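Local coordinates for coiled-coil and C2 domain-containing protein 1-like (PDB 6EI6) that binds phosphatidylinositol monophosphates through its C2 domain and supports ESCRT-III activity, probably by keeping its core component shrub from polymerising inappropriately, at residues 54-59 with 70-75; 110-115 with 222-227; 145-150 with 185-190; 197-202 with 208-213. All blocks are in the same frame, centred on the assembly; numbering follows the deposited sequence.

Contact 1 (54-59 with 70-75); sequences KNTRDH and NRFENL. With SO4 (sulfate ion), chain E.
Thr56 and Arg57 of helix 34-62 meet Phe72 and Glu73 of helix 66-91 across an antiparallel helical hairpin, one apolar contact and one charged. On the apolar side, the methyl CG2 of Thr56 sits over the centre of the Phe72 ring, 3.3 Å from its centroid and 4° off the ring normal, a CH-pi contact. Threonine suits this place because its methyl can face the ring while OG1 makes a weak bond to the backbone O of Met52. Phe106 meets the same ring edge-to-face, so a large flat side chain fills the seam between hairpin and loop. The two short helical segments run at 165° to each other with axes 8.1 Å apart, a close antiparallel pairing. At the outer side of this seam, Arg57 swings its CG anti to the backbone N (chi1 174°) and bends, bringing the guanidinium beside the Glu73 side chain. Arg57 NH1 donates to Glu73 OE1 at 2.6 Å, nearly in the guanidinium plane, and Arg57 NE to Asp58 OD1 at 3.2 Å, meeting that oxygen from above the carboxylate plane, a salt-bridge network. A sulfate, probably from the crystallisation liquor, takes Arg57 NH2 at 2.8 Å through O3 and Arg57 NH1 at 3.2 Å through O1. With an alanine in place of Arg57, Glu73 and Asp58 would probably be left without their cationic mate, and the sulfate without its main grip. Lys54 adds a weak bond from NZ to sulfate O2, and Lys54 CB lies over one face of the Arg57 guanidinium, toward its rim.

Contact 2 (110-115 with 222-227); sequences HCNTDL and TKCEIH
Cys111 and Cys224 make the tight part of this contact, where the loop leading into strand 119-128 meets the residues entering strand 225-233. Their SG atoms lie 3.1 Å apart, too far for a disulfide yet close for unbonded sulfurs, so the exact spacing is doubtful at this resolution. Small side chains suit this spot, for His59 of helix 34-62 packs against both cysteines. Beside them, Asn112 reaches over with ND2 to Glu225 OE1 at 3.2 Å. The bond leaves within the amide plane but meets the carboxylate on its anti side, tilted out of the carboxylate plane, the two planes being 66° apart. ND2 also bonds the backbone O of Val249, so one amide nitrogen serves two acceptors. The positive phi of Asn112 (58°) is one that asparagine tolerates well, and it starts the type I turn ending at Leu115. On the looser side the chain turns outward: His110 and Thr113 are exposed, and Asp114 pairs with Arg248. Glu225 OE1 accepts a second bond, from His59 ND1. A carboxylate oxygen shared by an amide and an imidazole implies a polar tie between the C2 domain and the helical hairpin, and its charge would probably make protonation of His59 easier.

Contact 3 (145-150 with 185-190); sequences EFPLLN and QRIFKR
Ile187 packs on the Pro147 ring with CG2 and on the backbone carbonyls of the loop with CD1. Ile187 CG2 meets Pro147 CG at 3.6 Å, while Ile187 CD1 reaches the backbone O of Leu148 at 3.4 Å and lies 3.8 Å from the O of Pro147. The Pro147 and Ile187 side chains slide past each other in opposite directions. With chi1 at -75°, CG2 stands anti to the backbone N of Ile187, and the extended CG1 branch carries CD1 along the loop backbone. No hydrogen bond crosses the contact, so it rests on van der Waals packing, for which a branched isoleucine suits well: it can touch two places at once. Proline suits the loop because its ring fixes phi and offers a compact apolar surface. In the next shell, Pro147 CD lies 3.7 Å above the plane of the Phe146 ring, toward the rim. The Phe146 and Phe188 rings come near each other, CZ to CZ 4.6 Å, without close contact. Both phenylalanines also rest on Leu120 of strand 119-128. Farther along the loop, Leu149 touches Gln183 and Phe184, earlier residues of the same helix, and Leu148 packs on Phe154. Helix 182-190 thus lies against the loop between strands 140-145 and 155-157 of one C2 sheet, while its Phe188 reaches strand 119-128 of the other sheet.

Contact 4 (197-202 with 208-213); sequences IYSRGG and TLIGTV
With chi1 near -80° for Tyr198, its CG beside the backbone N, and Leu209 turned with CG opposite its own N, the two side chains cross on one face of a C2-domain beta hairpin. Strands 192-199 and 208-216 run antiparallel here, and Tyr198 and Leu209 form a non-hydrogen-bonded pair. Leu209 CD1 stands over one face of the Tyr198 ring, 4.0 Å from its centroid, a CH-pi contact offset toward the rim. The ring also meets Tyr141 of the adjacent strand, and its OH bonds Glu196, so tyrosine supplies both a broad apolar face and a polar end. An alanine in place of Tyr198 would probably leave Leu209 CD1 without a ring face to rest on, Tyr141 without its companion and Glu196 without its hydroxyl partner. Toward the hairpin end, Ser199 and Thr208 exchange two backbone bonds, Ser199 N to Thr208 O at 2.7 Å and Thr208 N to Ser199 O at 3.0 Å. Next comes a classic beta bulge: Ile210 and Gly211 both face Ile197. Ile197 O takes Ile210 N at 2.7 Å and, weakly, Gly211 N at 3.4 Å, while Ile197 N donates almost straight to Gly211 O at 2.8 Å. Glycine easily takes the phi of 180° at Gly211, strained for residues with a CB, while Ile210 has helix-like backbone angles that turn its side chain to the face of Ile197 and Ser199. Both isoleucines touch Leu232 of strand 225-233, in the facing sheet. Ile197 CD1 lies 3.3 Å from the backbone O of Gly211.

How the contacts relate
Along the chain, contact 1 closes within the helical hairpin before the other three begin, and the chain between the two segments of contact 2 holds contact 3 and then contact 4. Contacts 1 and 2, centred about 15 Å apart, touch through His59, which joins hairpin to C2 domain. The other three belong to that domain. The centres of contacts 2 and 3 are about 18 Å apart. Contacts 3 and 4 both involve the sheet of strands 140-145 and 192-199, whereas contact 2 lies at edge strand 225-233 of the other sheet. Contact 4 is farthest from contact 1, about 39 Å between centres, so the molecule is elongated, with hairpin and bulged strand pair on opposite sides of its centre.

Contact 1 (54-59 with 70-75)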
# COMPACT_ATOMS: atom_id res chain seq x y z
N LYS A 54 -6.00 -0.44 11.93
CA LYS A 54 -5.01 -1.47 11.60
C LYS A 54 -3.96 -0.93 10.65
O LYS A 54 -2.76 -1.10 10.90
CB LYS A 54 -5.72 -2.70 11.04
CG LYS A 54 -6.49 -3.39 12.12
CD LYS A 54 -7.30 -4.55 11.64
CE LYS A 54 -7.88 -5.28 12.86
NZ LYS A 54 -8.89 -6.33 12.50
N ASN A 55 -4.39 -0.25 9.57
CA ASN A 55 -3.45 0.38 8.64
C ASN A 55 -2.46 1.28 9.37
O ASN A 55 -1.24 1.17 9.18
CB ASN A 55 -4.20 1.21 7.58
CG ASN A 55 -4.98 0.35 6.57
OD1 ASN A 55 -4.92 -0.87 6.59
ND2 ASN A 55 -5.74 1.01 5.69
N THR A 56 -2.98 2.22 10.18
CA THR A 56 -2.10 3.14 10.90
C THR A 56 -1.19 2.39 11.87
O THR A 56 0.02 2.66 11.94
CB THR A 56 -2.93 4.20 11.63
OG1 THR A 56 -3.57 5.05 10.67
CG2 THR A 56 -2.05 5.08 12.53
N ARG A 57 -1.75 1.42 12.60
CA ARG A 57 -0.93 0.55 13.43
C ARG A 57 0.21 -0.05 12.62
O ARG A 57 1.37 -0.07 13.07
CB ARG A 57 -1.79 -0.57 14.04
CG ARG A 57 -1.01 -1.61 14.79
CD ARG A 57 -1.86 -2.84 15.01
NE ARG A 57 -2.09 -3.53 13.73
CZ ARG A 57 -3.03 -4.44 13.52
NH1 ARG A 57 -3.88 -4.79 14.48
NH2 ARG A 57 -3.14 -4.99 12.31
N ASP A 58 -0.10 -0.52 11.41
CA ASP A 58 0.90 -1.20 10.61
C ASP A 58 1.95 -0.22 10.10
O ASP A 58 3.14 -0.55 10.05
CB ASP A 58 0.22 -1.93 9.45
CG ASP A 58 -0.49 -3.18 9.91
OD1 ASP A 58 -0.25 -3.60 11.08
OD2 ASP A 58 -1.28 -3.75 9.13
N HIS A 59 1.53 1.00 9.77
CA HIS A 59 2.52 2.01 9.42
C HIS A 59 3.49 2.27 10.57
O HIS A 59 4.70 2.36 10.36
CB HIS A 59 1.85 3.31 9.00
CG HIS A 59 2.81 4.43 8.82
ND1 HIS A 59 3.51 4.62 7.64
CD2 HIS A 59 3.22 5.41 9.66
CE1 HIS A 59 4.29 5.68 7.77
NE2 HIS A 59 4.14 6.17 8.98
N ASN A 70 1.17 0.31 19.52
CA ASN A 70 0.25 -0.07 20.59
C ASN A 70 -0.93 0.89 20.67
O ASN A 70 -2.04 0.47 21.00
CB ASN A 70 0.97 -0.08 21.93
CG ASN A 70 2.20 -0.92 21.91
OD1 ASN A 70 3.29 -0.44 22.23
ND2 ASN A 70 2.05 -2.20 21.54
N ARG A 71 -0.69 2.18 20.41
CA ARG A 71 -1.77 3.15 20.47
C ARG A 71 -2.90 2.77 19.53
O ARG A 71 -4.07 2.66 19.95
CB ARG A 71 -1.23 4.55 20.14
CG ARG A 71 -2.16 5.62 20.59
CD ARG A 71 -1.68 7.03 20.23
NE ARG A 71 -2.85 7.81 19.83
CZ ARG A 71 -2.81 8.78 18.92
NH1 ARG A 71 -1.66 9.12 18.34
NH2 ARG A 71 -3.94 9.42 18.59
N PHE A 72 -2.58 2.53 18.26
CA PHE A 72 -3.62 2.28 17.28
C PHE A 72 -4.12 0.85 17.33
O PHE A 72 -5.27 0.60 16.93
CB PHE A 72 -3.12 2.67 15.89
CG PHE A 72 -3.11 4.16 15.69
CD1 PHE A 72 -4.26 4.82 15.26
CD2 PHE A 72 -1.99 4.90 16.05
CE1 PHE A 72 -4.27 6.18 15.13
CE2 PHE A 72 -1.99 6.28 15.94
CZ PHE A 72 -3.12 6.93 15.47
N GLU A 73 -3.35 -0.07 17.90
CA GLU A 73 -3.91 -1.38 18.19
C GLU A 73 -4.98 -1.27 19.27
O GLU A 73 -6.05 -1.89 19.15
CB GLU A 73 -2.79 -2.35 18.61
CG GLU A 73 -3.25 -3.66 19.23
CD GLU A 73 -3.95 -4.62 18.25
OE1 GLU A 73 -4.12 -4.29 17.04
OE2 GLU A 73 -4.32 -5.74 18.70
N ASN A 74 -4.73 -0.46 20.30
CA ASN A 74 -5.73 -0.28 21.36
C ASN A 74 -6.98 0.42 20.82
O ASN A 74 -8.10 0.11 21.24
CB ASN A 74 -5.13 0.53 22.51
CG ASN A 74 -4.15 -0.27 23.34
OD1 ASN A 74 -4.40 -1.42 23.66
ND2 ASN A 74 -3.05 0.36 23.72
N LEU A 75 -6.80 1.38 19.91
CA LEU A 75 -7.95 1.98 19.23
C LEU A 75 -8.73 0.93 18.43
O LEU A 75 -9.96 0.85 18.53
CB LEU A 75 -7.45 3.12 18.35
CG LEU A 75 -8.42 4.15 17.81
CD1 LEU A 75 -9.26 4.83 18.89
CD2 LEU A 75 -7.62 5.18 17.00
S SO4 E . -5.30 -8.22 12.92
O1 SO4 E . -5.56 -7.46 14.15
O2 SO4 E . -6.58 -8.72 12.38
O3 SO4 E . -4.63 -7.38 11.91
O4 SO4 E . -4.45 -9.37 13.25

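Contact 2 (110-115 with 222-227)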
# COMPACT_ATOMS: atom_id res chain seq x y z
N HIS A 110 1.03 13.38 7.90
CA HIS A 110 2.42 13.44 8.36
C HIS A 110 3.05 12.06 8.58
O HIS A 110 3.94 11.93 9.42
CB HIS A 110 2.54 14.25 9.66
CG HIS A 110 2.34 15.73 9.48
ND1 HIS A 110 2.16 16.32 8.25
CD2 HIS A 110 2.28 16.72 10.39
CE1 HIS A 110 2.02 17.62 8.41
NE2 HIS A 110 2.08 17.89 9.70
N CYS A 111 2.61 11.02 7.88
CA CYS A 111 3.36 9.76 7.94
C CYS A 111 4.25 9.70 6.71
O CYS A 111 3.84 10.12 5.63
CB CYS A 111 2.44 8.52 8.03
SG CYS A 111 1.18 8.23 6.77
N ASN A 112 5.49 9.27 6.87
CA ASN A 112 6.51 9.54 5.85
C ASN A 112 6.64 11.05 5.63
O ASN A 112 6.33 11.59 4.56
CB ASN A 112 6.21 8.83 4.52
CG ASN A 112 5.93 7.36 4.69
OD1 ASN A 112 6.40 6.74 5.64
ND2 ASN A 112 5.19 6.78 3.75
N THR A 113 7.09 11.74 6.68
CA THR A 113 7.39 13.17 6.54
C THR A 113 8.60 13.44 5.65
O THR A 113 8.74 14.56 5.15
CB THR A 113 7.63 13.81 7.89
OG1 THR A 113 8.65 13.07 8.57
CG2 THR A 113 6.36 13.82 8.70
N ASP A 114 9.46 12.44 5.44
CA ASP A 114 10.64 12.56 4.58
C ASP A 114 10.30 12.90 3.13
O ASP A 114 11.22 13.15 2.35
CB ASP A 114 11.43 11.26 4.60
CG ASP A 114 10.52 10.04 4.53
OD1 ASP A 114 9.77 9.91 3.53
OD2 ASP A 114 10.52 9.23 5.48
N LEU A 115 9.02 12.92 2.74
CA LEU A 115 8.63 13.07 1.35
C LEU A 115 7.78 14.32 1.16
O LEU A 115 6.89 14.61 1.96
CB LEU A 115 7.83 11.86 0.87
CG LEU A 115 8.49 10.70 0.12
CD1 LEU A 115 9.81 10.28 0.73
CD2 LEU A 115 7.53 9.54 0.15
N THR A 222 -5.32 4.62 0.23
CA THR A 222 -5.61 4.68 1.65
C THR A 222 -4.43 4.34 2.54
O THR A 222 -4.54 4.52 3.75
CB THR A 222 -6.77 3.75 2.02
OG1 THR A 222 -6.38 2.40 1.80
CG2 THR A 222 -7.98 4.07 1.17
N LYS A 223 -3.32 3.86 1.98
CA LYS A 223 -2.11 3.60 2.74
C LYS A 223 -0.97 4.47 2.21
O LYS A 223 -1.04 5.05 1.11
CB LYS A 223 -1.70 2.13 2.69
CG LYS A 223 -2.54 1.27 3.58
CD LYS A 223 -1.95 -0.12 3.72
CE LYS A 223 -2.91 -1.15 3.25
NZ LYS A 223 -3.40 -0.73 1.91
N CYS A 224 0.08 4.57 3.00
CA CYS A 224 1.12 5.50 2.63
C CYS A 224 2.40 4.79 2.20
O CYS A 224 3.38 5.46 1.84
CB CYS A 224 1.39 6.47 3.78
SG CYS A 224 1.60 5.60 5.28
N GLU A 225 2.41 3.45 2.23
CA GLU A 225 3.48 2.72 1.57
C GLU A 225 3.02 1.32 1.20
O GLU A 225 2.15 0.73 1.86
CB GLU A 225 4.75 2.66 2.42
CG GLU A 225 4.66 1.87 3.69
CD GLU A 225 4.26 2.72 4.89
OE1 GLU A 225 4.76 3.87 5.02
OE2 GLU A 225 3.43 2.24 5.68
N ILE A 226 3.60 0.81 0.12
CA ILE A 226 3.54 -0.60 -0.26
C ILE A 226 4.92 -1.20 0.00
O ILE A 226 5.94 -0.58 -0.33
CB ILE A 226 3.12 -0.77 -1.72
CG1 ILE A 226 1.73 -0.20 -1.94
CG2 ILE A 226 3.22 -2.24 -2.14
CD1 ILE A 226 1.37 0.04 -3.41
N HIS A 227 4.96 -2.36 0.64
CA HIS A 227 6.23 -3.04 0.86
C HIS A 227 5.99 -4.55 0.86
O HIS A 227 5.39 -5.09 1.80
CB HIS A 227 6.89 -2.59 2.15
CG HIS A 227 8.10 -3.40 2.53
ND1 HIS A 227 8.52 -3.55 3.83
CD2 HIS A 227 8.96 -4.11 1.77
CE1 HIS A 227 9.59 -4.31 3.86
NE2 HIS A 227 9.88 -4.67 2.62

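Contact 3 (145-150 with 185-190)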
# COMPACT_ATOMS: atom_id res chain seq x y z
N GLU A 145 9.64 1.47 -14.41
CA GLU A 145 8.80 2.23 -15.31
C GLU A 145 7.56 2.68 -14.55
O GLU A 145 6.76 1.84 -14.13
CB GLU A 145 8.44 1.40 -16.53
CG GLU A 145 7.53 2.11 -17.52
CD GLU A 145 7.48 1.40 -18.84
OE1 GLU A 145 8.04 0.28 -18.93
OE2 GLU A 145 6.88 1.94 -19.78
N PHE A 146 7.41 3.99 -14.36
CA PHE A 146 6.31 4.57 -13.60
C PHE A 146 5.45 5.42 -14.53
O PHE A 146 5.96 6.37 -15.13
CB PHE A 146 6.85 5.43 -12.44
CG PHE A 146 5.78 6.03 -11.59
CD1 PHE A 146 5.05 7.13 -12.04
CD2 PHE A 146 5.46 5.47 -10.37
CE1 PHE A 146 4.03 7.65 -11.28
CE2 PHE A 146 4.43 6.00 -9.60
CZ PHE A 146 3.72 7.09 -10.05
N PRO A 147 4.15 5.16 -14.65
CA PRO A 147 3.34 5.90 -15.63
C PRO A 147 3.18 7.37 -15.25
O PRO A 147 2.97 7.70 -14.08
CB PRO A 147 2.00 5.16 -15.63
CG PRO A 147 1.91 4.53 -14.30
CD PRO A 147 3.33 4.24 -13.84
N LEU A 148 3.29 8.26 -16.24
CA LEU A 148 3.06 9.68 -16.01
C LEU A 148 1.91 10.19 -16.88
O LEU A 148 1.01 9.42 -17.23
CB LEU A 148 4.34 10.49 -16.25
CG LEU A 148 5.52 10.17 -15.30
CD1 LEU A 148 6.73 11.02 -15.57
CD2 LEU A 148 5.14 10.29 -13.84
N LEU A 149 1.94 11.47 -17.24
CA LEU A 149 0.80 12.11 -17.91
C LEU A 149 0.73 11.74 -19.38
O LEU A 149 1.75 11.70 -20.08
CB LEU A 149 0.88 13.63 -17.79
CG LEU A 149 0.69 14.26 -16.42
CD1 LEU A 149 -0.42 13.56 -15.63
CD2 LEU A 149 2.02 14.26 -15.66
N ASN A 150 -0.50 11.51 -19.85
CA ASN A 150 -0.80 11.04 -21.20
C ASN A 150 0.18 9.95 -21.60
O ASN A 150 1.23 10.24 -22.18
CB ASN A 150 -0.78 12.21 -22.18
CG ASN A 150 -1.92 13.18 -21.94
OD1 ASN A 150 -1.69 14.37 -21.71
ND2 ASN A 150 -3.15 12.67 -21.98
N GLN A 185 -4.86 10.64 -10.54
CA GLN A 185 -5.69 9.80 -9.68
C GLN A 185 -6.13 8.54 -10.42
O GLN A 185 -6.21 7.46 -9.82
CB GLN A 185 -6.89 10.62 -9.18
CG GLN A 185 -6.47 11.90 -8.43
CD GLN A 185 -7.41 13.09 -8.67
OE1 GLN A 185 -8.60 12.92 -8.94
NE2 GLN A 185 -6.87 14.30 -8.56
N ARG A 186 -6.41 8.65 -11.73
CA ARG A 186 -6.57 7.49 -12.60
C ARG A 186 -5.44 6.49 -12.41
O ARG A 186 -5.66 5.29 -12.19
CB ARG A 186 -6.60 7.95 -14.07
CG ARG A 186 -7.24 6.91 -15.05
CD ARG A 186 -6.42 6.48 -16.32
NE ARG A 186 -7.03 5.23 -16.79
CZ ARG A 186 -6.88 4.64 -17.98
NH1 ARG A 186 -6.14 5.17 -18.94
NH2 ARG A 186 -7.52 3.49 -18.19
N ILE A 187 -4.22 6.99 -12.49
CA ILE A 187 -3.05 6.12 -12.47
C ILE A 187 -2.98 5.37 -11.15
O ILE A 187 -2.76 4.16 -11.13
CB ILE A 187 -1.79 6.95 -12.74
CG1 ILE A 187 -1.70 7.32 -14.23
CG2 ILE A 187 -0.53 6.23 -12.24
CD1 ILE A 187 -0.75 8.47 -14.52
N PHE A 188 -3.20 6.07 -10.03
CA PHE A 188 -3.21 5.38 -8.74
C PHE A 188 -4.38 4.41 -8.62
O PHE A 188 -4.24 3.37 -7.97
CB PHE A 188 -3.23 6.38 -7.60
CG PHE A 188 -1.91 6.98 -7.33
CD1 PHE A 188 -1.04 6.37 -6.45
CD2 PHE A 188 -1.51 8.13 -7.99
CE1 PHE A 188 0.22 6.92 -6.20
CE2 PHE A 188 -0.28 8.68 -7.75
CZ PHE A 188 0.59 8.08 -6.85
N LYS A 189 -5.51 4.70 -9.26
CA LYS A 189 -6.67 3.81 -9.14
C LYS A 189 -6.44 2.51 -9.91
O LYS A 189 -6.73 1.42 -9.40
CB LYS A 189 -7.93 4.52 -9.65
CG LYS A 189 -9.24 3.95 -9.08
CD LYS A 189 -10.36 5.02 -9.04
CE LYS A 189 -11.35 4.81 -7.88
NZ LYS A 189 -10.78 5.22 -6.54
N ARG A 190 -5.91 2.60 -11.12
CA ARG A 190 -6.03 1.50 -12.07
C ARG A 190 -4.71 0.86 -12.46
O ARG A 190 -4.71 -0.26 -12.98
CB ARG A 190 -6.76 1.95 -13.34
CG ARG A 190 -8.25 2.14 -13.17
CD ARG A 190 -8.97 2.42 -14.48
NE ARG A 190 -8.96 3.81 -14.94
CZ ARG A 190 -10.07 4.52 -15.10
NH1 ARG A 190 -11.25 3.98 -14.85
NH2 ARG A 190 -10.05 5.78 -15.53

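Contact 4 (197-202 with 208-213)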
# COMPACT_ATOMS: atom_id res chain seq x y z
N ILE A 197 13.73 -7.20 -14.47
CA ILE A 197 14.98 -7.69 -13.92
C ILE A 197 15.83 -8.25 -15.06
O ILE A 197 15.40 -9.14 -15.80
CB ILE A 197 14.74 -8.75 -12.83
CG1 ILE A 197 13.99 -8.13 -11.65
CG2 ILE A 197 16.06 -9.28 -12.33
CD1 ILE A 197 12.46 -8.24 -11.75
N TYR A 198 17.03 -7.70 -15.24
CA TYR A 198 17.87 -8.05 -16.38
C TYR A 198 19.20 -8.61 -15.92
O TYR A 198 19.79 -8.12 -14.95
CB TYR A 198 18.13 -6.84 -17.26
CG TYR A 198 17.02 -6.48 -18.22
CD1 TYR A 198 16.94 -7.05 -19.48
CD2 TYR A 198 16.07 -5.54 -17.88
CE1 TYR A 198 15.93 -6.70 -20.36
CE2 TYR A 198 15.07 -5.18 -18.76
CZ TYR A 198 15.01 -5.77 -19.99
OH TYR A 198 14.00 -5.41 -20.86
N SER A 199 19.66 -9.66 -16.61
CA SER A 199 21.04 -10.12 -16.46
C SER A 199 21.92 -9.38 -17.47
O SER A 199 21.49 -9.10 -18.59
CB SER A 199 21.16 -11.63 -16.68
OG SER A 199 21.00 -11.95 -18.05
N ARG A 200 23.14 -9.05 -17.04
CA ARG A 200 24.05 -8.23 -17.85
C ARG A 200 24.87 -9.15 -18.75
O ARG A 200 25.85 -9.76 -18.31
CB ARG A 200 24.96 -7.38 -16.97
CG ARG A 200 25.52 -6.13 -17.64
CD ARG A 200 27.03 -6.27 -17.89
NE ARG A 200 27.81 -6.53 -16.67
CZ ARG A 200 28.40 -5.59 -15.92
NH1 ARG A 200 28.31 -4.30 -16.25
NH2 ARG A 200 29.09 -5.94 -14.83
N GLY A 201 24.47 -9.25 -20.02
CA GLY A 201 25.26 -9.99 -20.98
C GLY A 201 26.61 -9.31 -21.19
O GLY A 201 26.72 -8.09 -21.19
N GLY A 202 27.65 -10.12 -21.34
CA GLY A 202 29.00 -9.59 -21.38
C GLY A 202 29.41 -9.00 -22.72
O GLY A 202 28.59 -8.46 -23.48
N THR A 208 19.71 -10.08 -20.86
CA THR A 208 18.59 -11.02 -20.81
C THR A 208 17.56 -10.61 -19.76
O THR A 208 17.90 -10.39 -18.59
CB THR A 208 19.10 -12.44 -20.54
OG1 THR A 208 20.17 -12.75 -21.44
CG2 THR A 208 17.96 -13.43 -20.72
N LEU A 209 16.30 -10.51 -20.18
CA LEU A 209 15.17 -10.29 -19.29
C LEU A 209 14.95 -11.53 -18.42
O LEU A 209 14.42 -12.54 -18.88
CB LEU A 209 13.92 -9.96 -20.10
CG LEU A 209 12.65 -9.67 -19.31
CD1 LEU A 209 12.87 -8.53 -18.29
CD2 LEU A 209 11.50 -9.33 -20.26
N ILE A 210 15.36 -11.46 -17.15
CA ILE A 210 15.16 -12.56 -16.21
C ILE A 210 13.69 -12.70 -15.81
O ILE A 210 13.17 -13.82 -15.69
CB ILE A 210 16.03 -12.33 -14.97
CG1 ILE A 210 17.50 -12.29 -15.35
CG2 ILE A 210 15.74 -13.39 -13.93
CD1 ILE A 210 18.38 -12.30 -14.16
N GLY A 211 13.01 -11.58 -15.56
CA GLY A 211 11.61 -11.63 -15.19
C GLY A 211 11.06 -10.24 -14.94
O GLY A 211 11.80 -9.27 -14.77
N THR A 212 9.73 -10.17 -14.93
CA THR A 212 8.99 -8.93 -14.71
C THR A 212 8.16 -9.01 -13.43
O THR A 212 7.68 -10.09 -13.03
CB THR A 212 8.10 -8.62 -15.93
OG1 THR A 212 8.94 -8.43 -17.07
CG2 THR A 212 7.31 -7.34 -15.71
N VAL A 213 8.01 -7.86 -12.77
CA VAL A 213 7.15 -7.68 -11.60
C VAL A 213 6.32 -6.42 -11.81
O VAL A 213 6.86 -5.35 -12.11
CB VAL A 213 7.98 -7.55 -10.31
CG1 VAL A 213 7.11 -7.08 -9.19
CG2 VAL A 213 8.68 -8.87 -9.96